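Local coordinates for titin (Homo sapiens, PDB 6H4L), which serves as a giant structural protein of the muscle sarcomere, here represented by its M4 immunoglobulin-like domain from the M-band segment, at residues R27-V32 against S61-L66; L69-D74 against A94-T99. All blocks are in the same frame, centred on the assembly; numbering follows the deposited sequence. Where two conformers were deposited one is given.

In the fold
Both contacts belong to one immunoglobulin-like sandwich, and they differ in depth and in chemistry. Interaction 1 joins two neighbouring strands of a single sheet through a ladder of backbone hydrogen bonds, and one of its faces lines the hydrophobic core. Interaction 2, whose centre lies about 18 Å away, sits further out, at one end of the sandwich, where the loop after strand 63-68 meets the end of strand 88-98 of the other sheet by van der Waals contact alone. The two are linked through F28: its ring CZ lies 3.8 Å from L96 CB, so the core side of R27-V32 runs on into the side chains of A94-T99.

Interaction 1: R27-V32 against S61-L66; sequences RFILNV and SGVLTL
R27-V32 and V63-L66 run antiparallel as adjacent strands, with G62 of the preceding turn adding to the ladder; five backbone hydrogen bonds zip them. F28 pairs with L66 and L30 with L64 through reciprocal bonds; the straightest, from L64 N to L30 O, measures 2.8 Å with 172° at the hydrogen. One more, from V32 N to a lone pair of G62 O, closes the ladder at the turn. G62 turns the chain with a positive phi of 103° and packs its CA against V32 O.

The packed face carries F28, L30, V32, L64 and L66. L64 is its centre, crossing obliquely between two neighbours: its CB meets L30 CD2 at 3.7 Å, while its CD1 touches V32 CG1 at 3.9 Å. L30 takes the crowded first torsion, CG between the backbone N and the carbonyl carbon (chi1 66°), which brings CD2 over L64 CB. F28 and L66 meet more loosely, 4.3 Å between their CD2 atoms. W42 and C83 of the facing sheet close over this side.

The other face, with R27, I29 and V63 exposed, buries less surface and opens to solvent. I29 and V63 lie side by side, with I29 CG2 4.1 Å from V63 CG1. N31 OD1 approaches V63 CG2 at 3.5 Å, while its ND2 bonds to T12. The extended R27 chain rests CD on T65 CG2 at 3.8 Å and reaches a salt bridge with E67.

Such a pair, apolar on one face and mixed on the other, is typical of the inner strands of an immunoglobulin I-set beta sandwich.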
ATOM      1  N   ARG A  27       6.412   6.207   4.297  1.00 24.14           N
ATOM      2  CA  ARG A  27       6.047   5.333   3.189  1.00 22.95           C
ATOM      3  C   ARG A  27       5.792   3.930   3.681  1.00 21.26           C
ATOM      4  O   ARG A  27       6.434   3.477   4.633  1.00 24.43           O
ATOM      5  CB  ARG A  27       7.186   5.273   2.174  1.00 20.96           C
ATOM      6  CG  ARG A  27       7.327   6.505   1.335  1.00 24.07           C
ATOM      7  CD  ARG A  27       8.534   6.440   0.409  1.00 26.18           C
ATOM      8  NE  ARG A  27       8.602   7.658  -0.393  1.00 29.08           N
ATOM      9  CZ  ARG A  27       9.691   8.089  -1.020  1.00 34.50           C
ATOM     10  NH1 ARG A  27      10.823   7.401  -0.929  1.00 31.49           N
ATOM     11  NH2 ARG A  27       9.647   9.215  -1.725  1.00 34.09           N
ATOM     12  N   PHE A  28       4.863   3.252   3.007  1.00 18.39           N
ATOM     13  CA  PHE A  28       4.725   1.800   3.070  1.00 18.05           C
ATOM     14  C   PHE A  28       5.151   1.260   1.716  1.00 20.34           C
ATOM     15  O   PHE A  28       4.833   1.837   0.684  1.00 18.91           O
ATOM     16  CB  PHE A  28       3.278   1.394   3.340  1.00 19.99           C
ATOM     17  CG  PHE A  28       2.820   1.640   4.766  1.00 21.96           C
ATOM     18  CD1 PHE A  28       3.126   0.733   5.766  1.00 23.60           C
ATOM     19  CD2 PHE A  28       2.065   2.754   5.086  1.00 24.67           C
ATOM     20  CE1 PHE A  28       2.701   0.938   7.070  1.00 28.80           C
ATOM     21  CE2 PHE A  28       1.640   2.974   6.398  1.00 27.02           C
ATOM     22  CZ  PHE A  28       1.960   2.062   7.385  1.00 28.30           C
ATOM     23  N   ILE A  29       5.860   0.144   1.716  1.00 18.03           N
ATOM     24  CA  ILE A  29       6.352  -0.421   0.459  1.00 17.61           C
ATOM     25  C   ILE A  29       6.105  -1.919   0.477  1.00 20.01           C
ATOM     26  O   ILE A  29       6.328  -2.570   1.490  1.00 19.72           O
ATOM     27  CB  ILE A  29       7.856  -0.142   0.270  1.00 22.42           C
ATOM     28  CG1 ILE A  29       8.119   1.366   0.216  1.00 20.54           C
ATOM     29  CG2 ILE A  29       8.360  -0.785  -1.020  1.00 26.94           C
ATOM     30  CD1 ILE A  29       9.590   1.747   0.359  1.00 25.00           C
ATOM     31  N   LEU A  30       5.625  -2.458  -0.638  1.00 17.23           N
ATOM     32  CA  LEU A  30       5.521  -3.912  -0.766  1.00 18.10           C
ATOM     33  C   LEU A  30       5.901  -4.302  -2.178  1.00 17.86           C
ATOM     34  O   LEU A  30       6.058  -3.458  -3.049  1.00 18.91           O
ATOM     35  CB  LEU A  30       4.129  -4.428  -0.405  1.00 19.85           C
ATOM     36  CG  LEU A  30       2.926  -4.060  -1.262  1.00 16.87           C
ATOM     37  CD1 LEU A  30       1.813  -5.076  -1.102  1.00 20.30           C
ATOM     38  CD2 LEU A  30       2.401  -2.679  -0.825  1.00 18.36           C
ATOM     39  N   ASN A  31       6.117  -5.595  -2.400  1.00 17.67           N
ATOM     40  CA  ASN A  31       6.428  -6.053  -3.736  1.00 20.72           C
ATOM     41  C   ASN A  31       5.467  -7.154  -4.139  1.00 19.95           C
ATOM     42  O   ASN A  31       5.252  -8.091  -3.370  1.00 18.10           O
ATOM     43  CB  ASN A  31       7.841  -6.621  -3.784  1.00 19.10           C
ATOM     44  CG  ASN A  31       8.282  -6.934  -5.188  1.00 21.33           C
ATOM     45  OD1 ASN A  31       8.651  -6.048  -5.953  1.00 22.83           O
ATOM     46  ND2 ASN A  31       8.239  -8.207  -5.539  1.00 24.90           N
ATOM     47  N   VAL A  32       4.873  -7.004  -5.319  1.00 17.18           N
ATOM     48  CA  VAL A  32       3.917  -7.996  -5.830  1.00 18.73           C
ATOM     49  C   VAL A  32       4.428  -8.537  -7.160  1.00 18.97           C
ATOM     50  O   VAL A  32       4.998  -7.800  -7.973  1.00 19.21           O
ATOM     51  CB  VAL A  32       2.497  -7.381  -5.987  1.00 21.16           C
ATOM     52  CG1 VAL A  32       2.500  -6.271  -7.038  1.00 21.51           C
ATOM     53  CG2 VAL A  32       1.446  -8.462  -6.301  1.00 18.52           C
ATOM     54  N   SER A  61       6.812  -1.682 -11.770  1.00 28.42           N
ATOM     55  CA  SER A  61       7.117  -3.082 -12.065  1.00 31.39           C
ATOM     56  C   SER A  61       6.836  -4.032 -10.896  1.00 27.72           C
ATOM     57  O   SER A  61       7.511  -5.055 -10.738  1.00 33.20           O
ATOM     58  CB  SER A  61       8.573  -3.231 -12.520  1.00 38.12           C
ATOM     59  OG  SER A  61       8.862  -2.359 -13.599  1.00 51.09           O
ATOM     60  N   GLY A  62       5.831  -3.710 -10.088  1.00 21.40           N
ATOM     61  CA  GLY A  62       5.474  -4.563  -8.966  1.00 22.62           C
ATOM     62  C   GLY A  62       5.940  -4.049  -7.609  1.00 16.09           C
ATOM     63  O   GLY A  62       5.511  -4.551  -6.575  1.00 19.12           O
ATOM     64  N   VAL A  63       6.823  -3.060  -7.613  1.00 17.99           N
ATOM     65  CA  VAL A  63       7.166  -2.402  -6.351  1.00 17.51           C
ATOM     66  C   VAL A  63       6.087  -1.353  -6.090  1.00 17.14           C
ATOM     67  O   VAL A  63       5.944  -0.420  -6.879  1.00 18.17           O
ATOM     68  CB  VAL A  63       8.536  -1.726  -6.408  1.00 18.15           C
ATOM     69  CG1 VAL A  63       8.836  -1.031  -5.077  1.00 20.43           C
ATOM     70  CG2 VAL A  63       9.634  -2.743  -6.726  1.00 22.76           C
ATOM     71  N   LEU A  64       5.330  -1.523  -5.003  1.00 16.68           N
ATOM     72  CA  LEU A  64       4.182  -0.669  -4.695  1.00 16.88           C
ATOM     73  C   LEU A  64       4.576   0.221  -3.534  1.00 20.01           C
ATOM     74  O   LEU A  64       5.062  -0.287  -2.531  1.00 19.60           O
ATOM     75  CB  LEU A  64       2.989  -1.518  -4.266  1.00 17.04           C
ATOM     76  CG  LEU A  64       2.668  -2.680  -5.206  1.00 19.07           C
ATOM     77  CD1 LEU A  64       1.407  -3.353  -4.687  1.00 20.98           C
ATOM     78  CD2 LEU A  64       2.487  -2.169  -6.621  1.00 19.66           C
ATOM     79  N   THR A  65       4.366   1.532  -3.659  1.00 18.53           N
ATOM     80  CA  THR A  65       4.715   2.457  -2.573  1.00 17.93           C
ATOM     81  C   THR A  65       3.518   3.346  -2.294  1.00 22.21           C
ATOM     82  O   THR A  65       2.898   3.865  -3.230  1.00 23.01           O
ATOM     83  CB  THR A  65       5.932   3.345  -2.939  1.00 20.21           C
ATOM     84  OG1 THR A  65       7.040   2.508  -3.327  1.00 23.36           O
ATOM     85  CG2 THR A  65       6.358   4.233  -1.760  1.00 25.17           C
ATOM     86  N   LEU A  66       3.184   3.485  -1.011  1.00 19.85           N
ATOM     87  CA  LEU A  66       2.199   4.470  -0.561  1.00 17.38           C
ATOM     88  C   LEU A  66       2.966   5.503   0.227  1.00 20.73           C
ATOM     89  O   LEU A  66       3.725   5.160   1.123  1.00 24.38           O
ATOM     90  CB  LEU A  66       1.146   3.830   0.346  1.00 18.90           C
ATOM     91  CG  LEU A  66       0.187   4.830   1.032  1.00 21.53           C
ATOM     92  CD1 LEU A  66      -0.670   5.513  -0.017  1.00 25.94           C
ATOM     93  CD2 LEU A  66      -0.702   4.127   2.070  1.00 22.41           C
TER

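Interaction 2: L69-D74 against A94-T99; sequences LDCHTD and ATLDVT
V98 gives up the most surface in this contact, C71 comes next, and H72 adds its backbone. The V98 side chain points at the loop L69-D74 and straddles the H72 carbonyl. CG1 stands anti to the backbone N (chi1 -172°) and CG2 beside it, so both methyls face the loop. CG2 comes to 3.2 Å from H72 O, a close approach of a methyl to a carbonyl oxygen, and CG1 lies 3.6 Å from C71 O. The isopropyl group is thus set against two successive carbonyls of the loop backbone.

C71 brings its side chain toward the strand. Its CB is 4.0 Å from V98 CG1 and about as far from CG2, facing the open fork between the two methyls. With SG anti to the carbonyl carbon (chi1 -72°), the sulfur is directed along the strand to L96, where it meets CD2 at 4.2 Å. The contact is therefore made of an apolar patch next to backbone oxygens, with no polar bond joining the two segments directly.

H72 does the opposite with its side chain: the CB turns away from the strand, and the imidazole joins D70 in the zinc site of this crystal structure. D70 O sits 3.4 Å above the ring plane, over its centre. One short loop thus offers its backbone to V98 while D70 and H72 turn their side chains to the metal.

S76 bridges the two sides, its OG hydrogen-bonded to both T73 O and V98 N. V20 of strand 18-20 packs against C71, L96 and V98, and T26 of strand 26-35 touches C71 and L96, so the apolar patch lies where the loop leading into strand 77-85 meets the ends of both sheets.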
ATOM      1  N   LEU A  69       2.063  12.186   3.497  1.00 31.20           N
ATOM      2  CA  LEU A  69       2.838  13.365   3.839  1.00 31.07           C
ATOM      3  C   LEU A  69       2.278  14.023   5.091  1.00 32.09           C
ATOM      4  O   LEU A  69       1.079  13.941   5.345  1.00 33.55           O
ATOM      5  CB  LEU A  69       2.787  14.377   2.696  1.00 37.33           C
ATOM      6  CG  LEU A  69       3.328  13.946   1.336  1.00 44.73           C
ATOM      7  CD1 LEU A  69       3.372  15.161   0.419  1.00 49.75           C
ATOM      8  CD2 LEU A  69       4.706  13.341   1.492  1.00 44.40           C
ATOM      9  N   ASP A  70       3.152  14.670   5.859  1.00 39.23           N
ATOM     10  CA  ASP A  70       2.757  15.494   6.995  1.00 48.47           C
ATOM     11  C   ASP A  70       1.831  14.775   7.978  1.00 42.64           C
ATOM     12  O   ASP A  70       0.741  15.250   8.283  1.00 36.51           O
ATOM     13  CB  ASP A  70       2.097  16.763   6.493  1.00 37.23           C
ATOM     14  CG  ASP A  70       1.749  17.711   7.619  1.00 39.95           C
ATOM     15  OD1 ASP A  70       2.503  17.690   8.605  1.00 49.84           O
ATOM     16  OD2 ASP A  70       0.716  18.385   7.495  1.00 41.53           O
ATOM     17  N   CYS A  71       2.311  13.651   8.491  1.00 34.12           N
ATOM     18  CA  CYS A  71       1.515  12.739   9.309  1.00 39.17           C
ATOM     19  C   CYS A  71       1.026  13.297  10.633  1.00 41.67           C
ATOM     20  O   CYS A  71       1.811  13.797  11.431  1.00 38.53           O
ATOM     21  CB  CYS A  71       2.313  11.469   9.584  1.00 31.06           C
ATOM     22  SG  CYS A  71       2.483  10.403   8.137  1.00 33.46           S
ATOM     23  N   HIS A  72      -0.279  13.178  10.866  1.00 35.97           N
ATOM     24  CA  HIS A  72      -0.873  13.567  12.140  1.00 38.21           C
ATOM     25  C   HIS A  72      -1.526  12.356  12.791  1.00 37.41           C
ATOM     26  O   HIS A  72      -1.503  11.252  12.228  1.00 35.86           O
ATOM     27  CB  HIS A  72      -1.909  14.674  11.939  1.00 44.97           C
ATOM     28  CG  HIS A  72      -1.359  15.915  11.307  1.00 44.89           C
ATOM     29  ND1 HIS A  72      -2.097  16.699  10.446  1.00 52.12           N
ATOM     30  CD2 HIS A  72      -0.147  16.512  11.413  1.00 42.07           C
ATOM     31  CE1 HIS A  72      -1.365  17.721  10.046  1.00 58.96           C
ATOM     32  NE2 HIS A  72      -0.179  17.634  10.622  1.00 50.06           N
ATOM     33  N   THR A  73      -2.106  12.556  13.972  1.00 42.93           N
ATOM     34  CA  THR A  73      -2.721  11.455  14.704  1.00 45.63           C
ATOM     35  C   THR A  73      -3.803  10.762  13.879  1.00 46.83           C
ATOM     36  O   THR A  73      -3.937   9.534  13.921  1.00 45.99           O
ATOM     37  CB  THR A  73      -3.307  11.926  16.042  1.00 50.80           C
ATOM     38  OG1 THR A  73      -2.268  12.522  16.829  1.00 55.80           O
ATOM     39  CG2 THR A  73      -3.907  10.754  16.802  1.00 53.85           C
ATOM     40  N   ASP A  74      -4.551  11.549  13.114  1.00 43.51           N
ATOM     41  CA  ASP A  74      -5.642  11.028  12.290  1.00 46.23           C
ATOM     42  C   ASP A  74      -5.169  10.063  11.206  1.00 41.76           C
ATOM     43  O   ASP A  74      -5.966   9.326  10.630  1.00 39.13           O
ATOM     44  CB  ASP A  74      -6.412  12.180  11.639  1.00 49.92           C
ATOM     45  N   ALA A  94      -0.805  -3.227   7.167  1.00 22.86           N
ATOM     46  CA  ALA A  94       0.122  -2.895   8.234  1.00 24.52           C
ATOM     47  C   ALA A  94      -0.422  -1.684   8.970  1.00 28.20           C
ATOM     48  O   ALA A  94      -1.326  -1.003   8.488  1.00 27.94           O
ATOM     49  CB  ALA A  94       1.518  -2.599   7.665  1.00 26.89           C
ATOM     50  N   THR A  95       0.147  -1.414  10.138  0.67 26.97           N
ATOM     51  CA  THR A  95      -0.325  -0.313  10.963  0.67 27.87           C
ATOM     52  C   THR A  95       0.645   0.854  10.961  0.67 33.13           C
ATOM     53  O   THR A  95       1.861   0.671  10.944  0.67 32.65           O
ATOM     54  CB  THR A  95      -0.543  -0.758  12.416  0.67 33.34           C
ATOM     55  OG1 THR A  95       0.702  -1.195  12.976  0.67 40.67           O
ATOM     56  CG2 THR A  95      -1.557  -1.884  12.485  0.67 30.60           C
ATOM     57  N   LEU A  96       0.091   2.059  10.971  1.00 30.80           N
ATOM     58  CA  LEU A  96       0.880   3.261  11.200  1.00 31.80           C
ATOM     59  C   LEU A  96       0.571   3.814  12.582  1.00 35.72           C
ATOM     60  O   LEU A  96      -0.594   3.960  12.956  1.00 35.91           O
ATOM     61  CB  LEU A  96       0.554   4.325  10.156  1.00 30.25           C
ATOM     62  CG  LEU A  96       1.447   5.567  10.237  1.00 33.94           C
ATOM     63  CD1 LEU A  96       2.907   5.213   9.964  1.00 33.06           C
ATOM     64  CD2 LEU A  96       0.953   6.649   9.288  1.00 34.55           C
ATOM     65  N   ASP A  97       1.616   4.120  13.342  1.00 31.96           N
ATOM     66  CA  ASP A  97       1.451   4.821  14.606  1.00 36.40           C
ATOM     67  C   ASP A  97       2.178   6.147  14.533  1.00 35.49           C
ATOM     68  O   ASP A  97       3.407   6.193  14.515  1.00 41.97           O
ATOM     69  CB  ASP A  97       1.980   3.986  15.772  1.00 41.15           C
ATOM     70  CG  ASP A  97       1.051   2.844  16.137  1.00 71.00           C
ATOM     71  OD1 ASP A  97      -0.179   3.067  16.188  1.00 80.23           O
ATOM     72  OD2 ASP A  97       1.549   1.722  16.366  1.00 79.06           O
ATOM     73  N   VAL A  98       1.409   7.228  14.477  1.00 43.38           N
ATOM     74  CA  VAL A  98       1.986   8.566  14.477  1.00 42.95           C
ATOM     75  C   VAL A  98       2.201   9.023  15.918  1.00 46.54           C
ATOM     76  O   VAL A  98       1.250   9.174  16.683  1.00 51.02           O
ATOM     77  CB  VAL A  98       1.095   9.560  13.709  1.00 42.97           C
ATOM     78  CG1 VAL A  98       1.804  10.895  13.546  1.00 42.36           C
ATOM     79  CG2 VAL A  98       0.728   8.988  12.349  1.00 40.35           C
ATOM     80  N   THR A  99       3.461   9.228  16.286  1.00 44.45           N
ATOM     81  CA  THR A  99       3.821   9.522  17.672  1.00 54.00           C
ATOM     82  C   THR A  99       4.063  11.011  17.899  1.00 61.13           C
ATOM     83  O   THR A  99       4.583  11.702  17.025  1.00 60.13           O
ATOM     84  CB  THR A  99       5.077   8.735  18.088  1.00 52.48           C
ATOM     85  OG1 THR A  99       6.197   9.182  17.313  1.00 55.37           O
ATOM     86  CG2 THR A  99       4.867   7.245  17.848  1.00 52.98           C
TER